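Trilobed Protease (PDB 2GOP) probably hydrolyses peptides, its beta-propeller domain forming a ring of seven blades with an open velcro topology. Local coordinates at residues A[15-20]-A[314-319]; A[21-26]-A[308-313]; A[279-284]-A[297-302]; A[320-325]-A[339-344]. All blocks are in the same frame, centred on the assembly; numbering follows the deposited sequence.

Contacts 1 and 2 run one after the other along the seam where strand 16-23 of the first blade meets the last blade, their centres about 15 Å apart. They meet at V314, whose O lies 2.8 Å from the N of D308, a probable hydrogen bond. Contact 4 carries the junction outward, its centre about 11 Å from that of contact 1; R324 reaches the carbonyl of L17, and N340 the backbone N of A15. Contact 3, centred about 15 Å from contact 1, is an ordinary crossing from the sixth blade to the seventh, where H302 packs on K317 and E318. Contacts 1, 2 and 4 illustrate how a propeller can be closed without a blade shared by both chain ends.

Contact 1: residues A[15-20]-A[314-319]; sequences AYLSDP and VYLKET
L316 is the bump of this contact, and the bent backbone from L17 to P20 is its hollow. Its CG stands anti to its own carbonyl carbon (chi1 -68°), 4.0 Å from CG of P20. Methyl CD1 presses into the backbone, 3.3 Å from O of L17 and 3.4 Å from CA of S18, while CD2 lies against CB of L17 at 3.7 Å. The far wall of the hollow is the ring of P20, whose CD comes within 3.8 Å of CD1 of L316. The hollow owes its shape to D19: its backbone has a left-handed conformation (phi 57°), which breaks the usual alternation and turns both L17 and P20 to the same partner. Beyond L316, CB of P20 touches CG1 of V314 at 4.1 Å, a looser fit and a less certain one, since V314 has two conformers. Y315 turns away into its own blade, where its hydroxyl bonds to E333, and D19 forms a salt bridge to R65. The strands run roughly antiparallel, 151° apart, yet no hydrogen bond joins these segments. Across this part of the seam they meet through apolar side chains and backbone alone, as befits the open velcro closure of a beta-propeller.

Contact 2: residues A[21-26]-A[308-313]; sequences RTKGEL and DVDEIV
T22, D308 and D310 carry this contact, two carboxylates reaching across to the N-H of T22 on the strand and that of G24 in the turn after it. OD2 of D308 accepts from T22 N at 2.9 Å, on its anti side, 23° out of the carboxylate plane. OD2 of D310 offers its anti lone pair to G24 N at 2.7 Å, nearly straight (175°). CG of D310 is anti to its backbone N, carrying the carboxylate toward the 21-26 segment. Between the two acids T22 settles onto the 308-313 turn, its CG2 3.6 Å from O of I312 and its OG1 bonded to O of L26. A water ties that hydroxyl and the carbonyl of G24 to N of E311. OD1 of D308 forms a salt bridge with K269, and an alanine here would probably leave both T22 N and the K269 ammonium without these mates. Side-chain carboxylates thus replace strand carbonyls where a type II' hairpin of the first blade meets the last in an open velcro propeller.

Contact 3: residues A[279-284]-A[297-302]; sequences LFEEGS and IAKGRH
S284 lays its hydroxymethyl group over the backbone of G300-H302. OG approaches O of G300 at 3.0 Å, a probable hydrogen bond, although the hydroxyl has a rival acceptor close by, and CB rests 3.2 Å from O of H302. The torsion that sets OG beside its own backbone N (chi1 -69°) also brings it to 3.4 Å from CA of R301, the centre of an inverse gamma turn. That turn is closed by a weak bond from H302 N to O of G300, an oxygen that also lies over one face of the H302 ring, offset toward its rim. The ring folds back along its own segment, and NE2 donates to O of A298 at 3.1 Å; the oxygen lies near the ring plane, but the donor stands well above the carbonyl plane. S284 closes a type I' turn begun at E281, a tight beta-hairpin of the sixth propeller blade, and the opposing segment is the crossing from that blade's outer strand to the inner strand of the seventh. At its start, I297 and A298 both face L287 in a classic beta bulge. Beside the hairpin, the extended K299 brings NZ to 4.5 Å from OE2 of E281, too far for a salt bridge. OE1 of E281 is instead hydrogen-bonded with Y288 and N286, while K299 NZ has a weak bond to the same tyrosine hydroxyl.

Contact 4: residues A[320-325]-A[339-344]; sequences ATRLRE and YNDPIF
The CA atoms of L323 and N340 lie 7.4 Å apart, too far for backbone pairing, so side chains bridge the gap. The carboxylate of E325 grips two successive N-H groups, its chain bending at chi2 to turn CD back toward them. Y339 N reaches OE1 at 3.2 Å on its syn side, 32° out of plane, and N340 N meets the syn lone pair of OE2 at 3.2 Å, nearly straight (171°). ND2 of N340 adds a weak bond to OE2, and T337 another to OE1. Alongside, D341 stacks its carboxylate on the guanidinium of R322, the planes 14° apart and OD2 3.3 Å above the centre. The salt bridge, NE to OD1 at 3.3 Å, is purely electrostatic, the oxygen lying out of the guanidinium plane. NH2 of R322 lies over a face of the F344 ring, 3.5 Å from CD1. An alanine in place of R322 would probably leave D341 without its opposite charge and uncover that face of F344. With Y339 bonded to Y29 and N340 to A15, the C-terminal tail is fastened to the 320-325 loop of the last blade and to the start of the first, in a propeller's open velcro closure.

Contact 1: residues A[15-20]-A[314-319]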
loop_
_atom_site.group_PDB
_atom_site.type_symbol
_atom_site.label_atom_id
_atom_site.label_comp_id
_atom_site.label_asym_id
_atom_site.label_seq_id
_atom_site.Cartn_x
_atom_site.Cartn_y
_atom_site.Cartn_z
ATOM N N ALA A 15 23.434 -13.886 -6.707
ATOM C CA ALA A 15 22.969 -12.990 -7.753
ATOM C C ALA A 15 21.478 -12.795 -7.539
ATOM O O ALA A 15 20.744 -13.767 -7.386
ATOM C CB ALA A 15 23.235 -13.588 -9.115
ATOM N N TYR A 16 21.039 -11.541 -7.513
ATOM C CA TYR A 16 19.641 -11.216 -7.262
ATOM C C TYR A 16 19.014 -10.611 -8.513
ATOM O O TYR A 16 19.383 -9.513 -8.930
ATOM C CB TYR A 16 19.526 -10.258 -6.075
ATOM C CG TYR A 16 20.021 -10.854 -4.779
ATOM C CD1 TYR A 16 19.212 -11.703 -4.026
ATOM C CD2 TYR A 16 21.303 -10.585 -4.311
ATOM C CE1 TYR A 16 19.671 -12.266 -2.832
ATOM C CE2 TYR A 16 21.773 -11.147 -3.127
ATOM C CZ TYR A 16 20.953 -11.986 -2.391
ATOM O OH TYR A 16 21.412 -12.531 -1.206
ATOM N N LEU A 17 18.058 -11.337 -9.091
ATOM C CA LEU A 17 17.427 -10.958 -10.351
ATOM C C LEU A 17 16.121 -10.205 -10.112
ATOM O O LEU A 17 15.332 -10.585 -9.252
ATOM C CB LEU A 17 17.131 -12.194 -11.201
ATOM C CG LEU A 17 18.255 -12.698 -12.116
ATOM C CD1 LEU A 17 19.521 -13.009 -11.358
ATOM C CD2 LEU A 17 17.773 -13.904 -12.868
ATOM N N SER A 18 15.879 -9.168 -10.905
ATOM C CA SER A 18 14.633 -8.418 -10.792
ATOM C C SER A 18 14.210 -7.856 -12.135
ATOM O O SER A 18 15.005 -7.772 -13.066
ATOM C CB SER A 18 14.762 -7.284 -9.763
ATOM O OG SER A 18 15.832 -6.407 -10.071
ATOM N N ASP A 19 12.931 -7.511 -12.219
ATOM C CA ASP A 19 12.377 -6.755 -13.333
ATOM C C ASP A 19 12.586 -7.405 -14.708
ATOM O O ASP A 19 13.242 -6.818 -15.599
ATOM C CB ASP A 19 12.943 -5.336 -13.318
ATOM C CG ASP A 19 12.054 -4.341 -14.044
ATOM O OD1 ASP A 19 10.979 -4.746 -14.551
ATOM O OD2 ASP A 19 12.438 -3.151 -14.103
ATOM N N PRO A 20 11.974 -8.583 -14.917
ATOM C CA PRO A 20 12.101 -9.288 -16.207
ATOM C C PRO A 20 11.311 -8.587 -17.302
ATOM O O PRO A 20 10.203 -8.113 -17.068
ATOM C CB PRO A 20 11.491 -10.657 -15.925
ATOM C CG PRO A 20 10.506 -10.406 -14.838
ATOM C CD PRO A 20 11.096 -9.306 -13.985
ATOM N N VAL A 314 7.909 -14.294 -20.224
ATOM C CA VAL A 314 9.124 -14.367 -19.408
ATOM C C VAL A 314 8.770 -14.050 -17.966
ATOM O O VAL A 314 7.932 -13.191 -17.696
ATOM C CB VAL A 314 10.228 -13.381 -19.897
ATOM C CG1 VAL A 314 9.926 -11.941 -19.472
ATOM C CG2 VAL A 314 11.597 -13.804 -19.378
ATOM N N TYR A 315 9.400 -14.746 -17.035
ATOM C CA TYR A 315 9.130 -14.488 -15.629
ATOM C C TYR A 315 10.292 -14.902 -14.757
ATOM O O TYR A 315 11.127 -15.734 -15.156
ATOM C CB TYR A 315 7.839 -15.194 -15.185
ATOM C CG TYR A 315 7.753 -16.672 -15.555
ATOM C CD1 TYR A 315 8.317 -17.659 -14.748
ATOM C CD2 TYR A 315 7.079 -17.076 -16.698
ATOM C CE1 TYR A 315 8.215 -19.011 -15.084
ATOM C CE2 TYR A 315 6.967 -18.421 -17.039
ATOM C CZ TYR A 315 7.542 -19.377 -16.237
ATOM O OH TYR A 315 7.431 -20.694 -16.606
ATOM N N LEU A 316 10.353 -14.272 -13.586
ATOM C CA LEU A 316 11.200 -14.728 -12.497
ATOM C C LEU A 316 10.405 -15.691 -11.604
ATOM O O LEU A 316 9.278 -15.379 -11.193
ATOM C CB LEU A 316 11.711 -13.535 -11.678
ATOM C CG LEU A 316 12.701 -12.589 -12.364
ATOM C CD1 LEU A 316 13.049 -11.410 -11.444
ATOM C CD2 LEU A 316 13.977 -13.339 -12.764
ATOM N N LYS A 317 10.997 -16.844 -11.303
ATOM C CA LYS A 317 10.390 -17.844 -10.430
ATOM C C LYS A 317 11.315 -18.221 -9.265
ATOM O O LYS A 317 12.442 -18.670 -9.481
ATOM C CB LYS A 317 10.049 -19.108 -11.227
ATOM C CG LYS A 317 9.549 -20.265 -10.365
ATOM C CD LYS A 317 8.923 -21.377 -11.192
ATOM C CE LYS A 317 9.921 -22.062 -12.085
ATOM N NZ LYS A 317 9.424 -23.395 -12.568
ATOM N N GLU A 318 10.805 -18.062 -8.044
ATOM C CA GLU A 318 11.517 -18.411 -6.828
ATOM C C GLU A 318 10.850 -19.599 -6.136
ATOM O O GLU A 318 9.637 -19.779 -6.226
ATOM C CB GLU A 318 11.538 -17.209 -5.890
ATOM C CG GLU A 318 12.418 -17.378 -4.675
ATOM C CD GLU A 318 12.963 -16.068 -4.190
ATOM O OE1 GLU A 318 13.778 -15.468 -4.921
ATOM O OE2 GLU A 318 12.585 -15.640 -3.079
ATOM N N THR A 319 11.653 -20.412 -5.454
ATOM C CA THR A 319 11.154 -21.536 -4.657
ATOM C C THR A 319 11.763 -21.519 -3.247
ATOM O O THR A 319 12.630 -20.695 -2.929
ATOM C CB THR A 319 11.498 -22.896 -5.308
ATOM O OG1 THR A 319 12.910 -23.112 -5.249
ATOM C CG2 THR A 319 11.039 -22.949 -6.752
#

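Contact 2: residues A[21-26]-A[308-313]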
loop_
_atom_site.group_PDB
_atom_site.type_symbol
_atom_site.label_atom_id
_atom_site.label_comp_id
_atom_site.label_asym_id
_atom_site.label_seq_id
_atom_site.Cartn_x
_atom_site.Cartn_y
_atom_site.Cartn_z
ATOM N N ARG A 21 11.899 -8.529 -18.488
ATOM C CA ARG A 21 11.315 -7.848 -19.618
ATOM C C ARG A 21 11.546 -8.649 -20.880
ATOM O O ARG A 21 12.557 -9.349 -21.010
ATOM C CB ARG A 21 11.970 -6.477 -19.791
ATOM C CG ARG A 21 11.734 -5.538 -18.622
ATOM C CD ARG A 21 10.386 -4.910 -18.724
ATOM N NE ARG A 21 9.897 -4.482 -17.425
ATOM C CZ ARG A 21 8.824 -3.722 -17.244
ATOM N NH1 ARG A 21 8.104 -3.301 -18.283
ATOM N NH2 ARG A 21 8.477 -3.374 -16.010
ATOM N N THR A 22 10.624 -8.518 -21.823
ATOM C CA THR A 22 10.794 -9.146 -23.124
ATOM C C THR A 22 10.144 -8.348 -24.266
ATOM O O THR A 22 9.065 -7.778 -24.110
ATOM C CB THR A 22 10.243 -10.591 -23.110
ATOM O OG1 THR A 22 10.621 -11.258 -24.324
ATOM C CG2 THR A 22 8.718 -10.591 -22.955
ATOM N N LYS A 23 10.844 -8.295 -25.394
ATOM C CA LYS A 23 10.298 -7.812 -26.661
ATOM C C LYS A 23 10.913 -8.657 -27.749
ATOM O O LYS A 23 12.125 -8.855 -27.763
ATOM C CB LYS A 23 10.660 -6.350 -26.919
ATOM C CG LYS A 23 10.029 -5.354 -25.967
ATOM C CD LYS A 23 8.518 -5.303 -26.093
ATOM C CE LYS A 23 7.947 -4.214 -25.199
ATOM N NZ LYS A 23 6.464 -4.114 -25.268
ATOM N N GLY A 24 10.085 -9.165 -28.654
ATOM C CA GLY A 24 10.569 -9.981 -29.748
ATOM C C GLY A 24 11.331 -11.192 -29.252
ATOM O O GLY A 24 10.799 -11.993 -28.494
ATOM N N GLU A 25 12.581 -11.320 -29.684
ATOM C CA GLU A 25 13.431 -12.440 -29.284
ATOM C C GLU A 25 14.458 -12.010 -28.232
ATOM O O GLU A 25 15.408 -12.742 -27.940
ATOM C CB GLU A 25 14.126 -13.043 -30.512
ATOM C CG GLU A 25 13.168 -13.764 -31.474
ATOM C CD GLU A 25 13.043 -15.258 -31.197
ATOM O OE1 GLU A 25 13.013 -15.665 -30.012
ATOM O OE2 GLU A 25 12.966 -16.030 -32.174
ATOM N N LEU A 26 14.250 -10.829 -27.659
ATOM C CA LEU A 26 15.094 -10.328 -26.575
ATOM C C LEU A 26 14.407 -10.461 -25.224
ATOM O O LEU A 26 13.201 -10.229 -25.094
ATOM C CB LEU A 26 15.453 -8.856 -26.800
ATOM C CG LEU A 26 16.393 -8.555 -27.973
ATOM C CD1 LEU A 26 16.677 -7.064 -28.050
ATOM C CD2 LEU A 26 17.695 -9.347 -27.864
ATOM N N ASP A 308 6.751 -10.678 -17.862
ATOM C CA ASP A 308 6.423 -9.828 -18.994
ATOM C C ASP A 308 6.022 -10.721 -20.141
ATOM O O ASP A 308 6.313 -11.912 -20.128
ATOM C CB ASP A 308 7.634 -8.978 -19.376
ATOM C CG ASP A 308 7.279 -7.795 -20.235
ATOM O OD1 ASP A 308 6.091 -7.403 -20.291
ATOM O OD2 ASP A 308 8.213 -7.245 -20.850
ATOM N N VAL A 309 5.359 -10.146 -21.134
ATOM C CA VAL A 309 4.896 -10.909 -22.294
ATOM C C VAL A 309 4.948 -10.067 -23.573
ATOM O O VAL A 309 4.548 -8.904 -23.586
ATOM C CB VAL A 309 3.463 -11.464 -22.065
ATOM C CG1 VAL A 309 2.512 -10.354 -21.591
ATOM C CG2 VAL A 309 2.929 -12.124 -23.323
ATOM N N ASP A 310 5.482 -10.657 -24.637
ATOM C CA ASP A 310 5.369 -10.078 -25.974
ATOM C C ASP A 310 5.109 -11.240 -26.937
ATOM O O ASP A 310 3.975 -11.718 -27.006
ATOM C CB ASP A 310 6.607 -9.232 -26.321
ATOM C CG ASP A 310 6.484 -8.511 -27.665
ATOM O OD1 ASP A 310 5.423 -7.920 -27.951
ATOM O OD2 ASP A 310 7.464 -8.531 -28.437
ATOM N N GLU A 311 6.129 -11.729 -27.639
ATOM C CA GLU A 311 5.969 -12.928 -28.469
ATOM C C GLU A 311 6.023 -14.174 -27.599
ATOM O O GLU A 311 5.411 -15.201 -27.915
ATOM C CB GLU A 311 7.063 -13.005 -29.539
ATOM C CG GLU A 311 6.912 -11.965 -30.636
ATOM C CD GLU A 311 8.077 -11.962 -31.606
ATOM O OE1 GLU A 311 8.047 -11.152 -32.560
ATOM O OE2 GLU A 311 9.027 -12.759 -31.409
ATOM N N ILE A 312 6.756 -14.044 -26.495
ATOM C CA ILE A 312 7.007 -15.105 -25.538
ATOM C C ILE A 312 6.649 -14.584 -24.141
ATOM O O ILE A 312 6.588 -13.381 -23.931
ATOM C CB ILE A 312 8.512 -15.507 -25.609
ATOM C CG1 ILE A 312 8.671 -17.022 -25.551
ATOM C CG2 ILE A 312 9.365 -14.772 -24.562
ATOM C CD1 ILE A 312 8.480 -17.668 -26.920
ATOM N N VAL A 313 6.392 -15.479 -23.194
ATOM C CA VAL A 313 6.226 -15.067 -21.796
ATOM C C VAL A 313 7.542 -15.267 -21.058
ATOM O O VAL A 313 8.203 -16.274 -21.259
ATOM C CB VAL A 313 5.120 -15.853 -21.058
ATOM C CG1 VAL A 313 5.003 -15.348 -19.608
ATOM C CG2 VAL A 313 3.790 -15.726 -21.790
HETATM O O HOH W 1 8.906 -11.909 -26.662
HETATM O O HOH W 2 6.586 -6.666 -23.712
#

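Contact 3: residues A[279-284]-A[297-302]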
loop_
_atom_site.group_PDB
_atom_site.type_symbol
_atom_site.label_atom_id
_atom_site.label_comp_id
_atom_site.label_asym_id
_atom_site.label_seq_id
_atom_site.Cartn_x
_atom_site.Cartn_y
_atom_site.Cartn_z
ATOM N N LEU A 279 -1.728 -14.741 -9.314
ATOM C CA LEU A 279 -2.644 -14.929 -8.190
ATOM C C LEU A 279 -1.862 -15.427 -6.985
ATOM O O LEU A 279 -0.933 -16.219 -7.140
ATOM C CB LEU A 279 -3.716 -15.963 -8.539
ATOM C CG LEU A 279 -5.182 -15.546 -8.627
ATOM C CD1 LEU A 279 -5.407 -14.203 -9.288
ATOM C CD2 LEU A 279 -5.934 -16.659 -9.351
ATOM N N PHE A 280 -2.240 -14.943 -5.800
ATOM C CA PHE A 280 -1.721 -15.433 -4.524
ATOM C C PHE A 280 -2.663 -16.538 -4.023
ATOM O O PHE A 280 -3.821 -16.264 -3.694
ATOM C CB PHE A 280 -1.655 -14.310 -3.491
ATOM C CG PHE A 280 -0.539 -13.323 -3.724
ATOM C CD1 PHE A 280 -0.546 -12.492 -4.835
ATOM C CD2 PHE A 280 0.501 -13.210 -2.818
ATOM C CE1 PHE A 280 0.472 -11.578 -5.044
ATOM C CE2 PHE A 280 1.525 -12.300 -3.018
ATOM C CZ PHE A 280 1.511 -11.480 -4.134
ATOM N N GLU A 281 -2.150 -17.770 -3.968
ATOM C CA GLU A 281 -2.936 -18.961 -3.664
ATOM C C GLU A 281 -2.171 -19.872 -2.716
ATOM O O GLU A 281 -1.179 -20.479 -3.122
ATOM C CB GLU A 281 -3.173 -19.776 -4.937
ATOM C CG GLU A 281 -4.006 -19.123 -5.987
ATOM C CD GLU A 281 -4.109 -19.982 -7.232
ATOM O OE1 GLU A 281 -3.068 -20.243 -7.879
ATOM O OE2 GLU A 281 -5.234 -20.389 -7.570
ATOM N N GLU A 282 -2.612 -19.962 -1.466
ATOM C CA GLU A 282 -2.135 -21.003 -0.547
ATOM C C GLU A 282 -0.609 -21.067 -0.397
ATOM O O GLU A 282 -0.010 -22.149 -0.417
ATOM C CB GLU A 282 -2.665 -22.363 -1.006
ATOM C CG GLU A 282 -4.188 -22.464 -1.012
ATOM C CD GLU A 282 -4.743 -22.917 0.325
ATOM O OE1 GLU A 282 -4.552 -22.194 1.332
ATOM O OE2 GLU A 282 -5.373 -24.002 0.369
ATOM N N GLY A 283 0.017 -19.904 -0.240
ATOM C CA GLY A 283 1.452 -19.837 -0.024
ATOM C C GLY A 283 2.256 -19.717 -1.299
ATOM O O GLY A 283 3.456 -19.475 -1.248
ATOM N N SER A 284 1.596 -19.872 -2.445
ATOM C CA SER A 284 2.255 -19.738 -3.745
ATOM C C SER A 284 1.755 -18.503 -4.483
ATOM O O SER A 284 0.718 -17.925 -4.137
ATOM C CB SER A 284 2.013 -20.986 -4.596
ATOM O OG SER A 284 2.697 -22.099 -4.051
ATOM N N ILE A 297 -0.124 -20.831 -16.601
ATOM C CA ILE A 297 1.148 -20.754 -17.313
ATOM C C ILE A 297 2.257 -21.405 -16.475
ATOM O O ILE A 297 2.980 -22.283 -16.943
ATOM C CB ILE A 297 1.524 -19.295 -17.621
ATOM C CG1 ILE A 297 0.632 -18.747 -18.751
ATOM C CG2 ILE A 297 3.005 -19.196 -18.001
ATOM C CD1 ILE A 297 0.821 -17.257 -19.039
ATOM N N ALA A 298 2.382 -20.955 -15.234
ATOM C CA ALA A 298 3.381 -21.462 -14.306
ATOM C C ALA A 298 2.710 -21.594 -12.946
ATOM O O ALA A 298 2.626 -20.631 -12.188
ATOM C CB ALA A 298 4.592 -20.503 -14.246
ATOM N N LYS A 299 2.197 -22.793 -12.668
ATOM C CA LYS A 299 1.475 -23.078 -11.438
ATOM C C LYS A 299 2.220 -24.174 -10.673
ATOM O O LYS A 299 2.556 -25.205 -11.241
ATOM C CB LYS A 299 0.040 -23.521 -11.759
ATOM C CG LYS A 299 -0.831 -23.769 -10.540
ATOM C CD LYS A 299 -2.261 -24.101 -10.914
ATOM C CE LYS A 299 -3.113 -24.328 -9.669
ATOM N NZ LYS A 299 -4.575 -24.177 -9.936
ATOM N N GLY A 300 2.488 -23.936 -9.392
ATOM C CA GLY A 300 3.162 -24.931 -8.546
ATOM C C GLY A 300 3.496 -24.381 -7.177
ATOM O O GLY A 300 2.996 -23.332 -6.797
ATOM N N ARG A 301 4.336 -25.092 -6.427
ATOM C CA ARG A 301 4.783 -24.610 -5.117
ATOM C C ARG A 301 5.985 -23.689 -5.314
ATOM O O ARG A 301 7.136 -24.082 -5.159
ATOM C CB ARG A 301 5.062 -25.770 -4.151
ATOM C CG ARG A 301 3.772 -26.491 -3.735
ATOM C CD ARG A 301 3.949 -27.367 -2.503
ATOM N NE ARG A 301 2.696 -28.017 -2.095
ATOM C CZ ARG A 301 1.692 -27.415 -1.451
ATOM N NH1 ARG A 301 1.763 -26.129 -1.121
ATOM N NH2 ARG A 301 0.602 -28.109 -1.126
ATOM N N HIS A 302 5.686 -22.452 -5.688
ATOM C CA HIS A 302 6.710 -21.464 -6.025
ATOM C C HIS A 302 6.095 -20.084 -5.932
ATOM O O HIS A 302 4.892 -19.956 -5.684
ATOM C CB HIS A 302 7.253 -21.699 -7.438
ATOM C CG HIS A 302 6.209 -21.661 -8.520
ATOM N ND1 HIS A 302 6.228 -22.525 -9.594
ATOM C CD2 HIS A 302 5.128 -20.867 -8.701
ATOM C CE1 HIS A 302 5.209 -22.262 -10.391
ATOM N NE2 HIS A 302 4.525 -21.260 -9.870
#

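Contact 4: residues A[320-325]-A[339-344]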
loop_
_atom_site.group_PDB
_atom_site.type_symbol
_atom_site.label_atom_id
_atom_site.label_comp_id
_atom_site.label_asym_id
_atom_site.label_seq_id
_atom_site.Cartn_x
_atom_site.Cartn_y
_atom_site.Cartn_z
ATOM N N ALA A 320 11.319 -22.445 -2.407
ATOM C CA ALA A 320 11.887 -22.608 -1.067
ATOM C C ALA A 320 13.407 -22.852 -1.092
ATOM O O ALA A 320 14.128 -22.400 -0.200
ATOM C CB ALA A 320 11.174 -23.747 -0.327
ATOM N N THR A 321 13.892 -23.561 -2.111
ATOM C CA THR A 321 15.302 -23.971 -2.160
ATOM C C THR A 321 16.145 -23.217 -3.186
ATOM O O THR A 321 17.368 -23.387 -3.221
ATOM C CB THR A 321 15.422 -25.472 -2.468
ATOM O OG1 THR A 321 14.673 -25.774 -3.652
ATOM C CG2 THR A 321 14.889 -26.297 -1.306
ATOM N N ARG A 322 15.505 -22.400 -4.019
ATOM C CA ARG A 322 16.199 -21.700 -5.085
ATOM C C ARG A 322 15.768 -20.245 -5.160
ATOM O O ARG A 322 14.584 -19.955 -5.300
ATOM C CB ARG A 322 15.905 -22.371 -6.425
ATOM C CG ARG A 322 16.564 -23.709 -6.617
ATOM C CD ARG A 322 18.044 -23.540 -6.915
ATOM N NE ARG A 322 18.692 -24.826 -7.157
ATOM C CZ ARG A 322 19.070 -25.677 -6.207
ATOM N NH1 ARG A 322 18.889 -25.391 -4.919
ATOM N NH2 ARG A 322 19.645 -26.825 -6.556
ATOM N N LEU A 323 16.732 -19.335 -5.079
ATOM C CA LEU A 323 16.475 -17.939 -5.385
ATOM C C LEU A 323 15.918 -17.829 -6.797
ATOM O O LEU A 323 16.155 -18.688 -7.643
ATOM C CB LEU A 323 17.753 -17.098 -5.273
ATOM C CG LEU A 323 18.146 -16.585 -3.889
ATOM C CD1 LEU A 323 19.508 -15.907 -3.960
ATOM C CD2 LEU A 323 17.079 -15.631 -3.358
ATOM N N ARG A 324 15.166 -16.771 -7.040
ATOM C CA ARG A 324 14.593 -16.528 -8.356
ATOM C C ARG A 324 15.624 -16.599 -9.488
ATOM O O ARG A 324 16.744 -16.097 -9.363
ATOM C CB ARG A 324 13.860 -15.185 -8.392
ATOM C CG ARG A 324 14.707 -13.989 -8.001
ATOM C CD ARG A 324 13.869 -12.875 -7.406
ATOM N NE ARG A 324 14.703 -11.804 -6.858
ATOM C CZ ARG A 324 15.193 -11.763 -5.620
ATOM N NH1 ARG A 324 14.960 -12.730 -4.746
ATOM N NH2 ARG A 324 15.928 -10.727 -5.252
ATOM N N GLU A 325 15.218 -17.257 -10.572
ATOM C CA GLU A 325 15.950 -17.285 -11.839
ATOM C C GLU A 325 14.958 -16.939 -12.961
ATOM O O GLU A 325 13.746 -16.923 -12.742
ATOM C CB GLU A 325 16.541 -18.671 -12.088
ATOM C CG GLU A 325 17.589 -19.137 -11.063
ATOM C CD GLU A 325 18.958 -18.484 -11.230
ATOM O OE1 GLU A 325 19.205 -17.810 -12.255
ATOM O OE2 GLU A 325 19.798 -18.653 -10.319
ATOM N N TYR A 339 22.358 -18.554 -12.365
ATOM C CA TYR A 339 23.446 -17.806 -11.733
ATOM C C TYR A 339 23.855 -18.432 -10.413
ATOM O O TYR A 339 25.041 -18.628 -10.140
ATOM C CB TYR A 339 23.026 -16.350 -11.510
ATOM C CG TYR A 339 23.041 -15.513 -12.770
ATOM C CD1 TYR A 339 24.248 -15.077 -13.322
ATOM C CD2 TYR A 339 21.859 -15.149 -13.407
ATOM C CE1 TYR A 339 24.276 -14.303 -14.479
ATOM C CE2 TYR A 339 21.877 -14.385 -14.563
ATOM C CZ TYR A 339 23.088 -13.961 -15.095
ATOM O OH TYR A 339 23.109 -13.196 -16.237
ATOM N N ASN A 340 22.867 -18.775 -9.602
ATOM C CA ASN A 340 23.129 -19.233 -8.242
ATOM C C ASN A 340 23.404 -20.720 -8.083
ATOM O O ASN A 340 23.890 -21.146 -7.035
ATOM C CB ASN A 340 21.984 -18.786 -7.343
ATOM C CG ASN A 340 21.956 -17.302 -7.197
ATOM O OD1 ASN A 340 22.898 -16.718 -6.666
ATOM N ND2 ASN A 340 20.911 -16.666 -7.714
ATOM N N ASP A 341 23.107 -21.505 -9.116
ATOM C CA ASP A 341 23.446 -22.936 -9.116
ATOM C C ASP A 341 24.007 -23.344 -10.483
ATOM O O ASP A 341 23.434 -24.176 -11.188
ATOM C CB ASP A 341 22.215 -23.760 -8.734
ATOM C CG ASP A 341 21.602 -23.307 -7.418
ATOM O OD1 ASP A 341 20.829 -22.322 -7.437
ATOM O OD2 ASP A 341 21.897 -23.923 -6.369
ATOM N N PRO A 342 25.151 -22.753 -10.855
ATOM C CA PRO A 342 25.636 -22.803 -12.233
ATOM C C PRO A 342 26.158 -24.175 -12.664
ATOM O O PRO A 342 26.233 -24.450 -13.860
ATOM C CB PRO A 342 26.760 -21.767 -12.233
ATOM C CG PRO A 342 27.279 -21.798 -10.834
ATOM C CD PRO A 342 26.082 -22.031 -9.969
ATOM N N ILE A 343 26.511 -25.019 -11.699
ATOM C CA ILE A 343 26.936 -26.390 -11.975
ATOM C C ILE A 343 25.725 -27.323 -11.916
ATOM O O ILE A 343 25.479 -28.102 -12.836
ATOM C CB ILE A 343 27.994 -26.859 -10.950
ATOM C CG1 ILE A 343 29.188 -25.898 -10.949
ATOM C CG2 ILE A 343 28.441 -28.283 -11.255
ATOM C CD1 ILE A 343 30.329 -26.301 -10.032
ATOM N N PHE A 344 24.964 -27.215 -10.828
ATOM C CA PHE A 344 23.837 -28.111 -10.552
ATOM C C PHE A 344 22.694 -27.985 -11.572
ATOM O O PHE A 344 22.099 -28.993 -11.960
ATOM C CB PHE A 344 23.308 -27.833 -9.134
ATOM C CG PHE A 344 22.403 -28.906 -8.590
ATOM C CD1 PHE A 344 21.063 -28.952 -8.946
ATOM C CD2 PHE A 344 22.889 -29.852 -7.694
ATOM C CE1 PHE A 344 20.229 -29.939 -8.437
ATOM C CE2 PHE A 344 22.061 -30.838 -7.179
ATOM C CZ PHE A 344 20.732 -30.887 -7.550
HETATM O O HOH W 3 19.784 -20.207 -5.144
#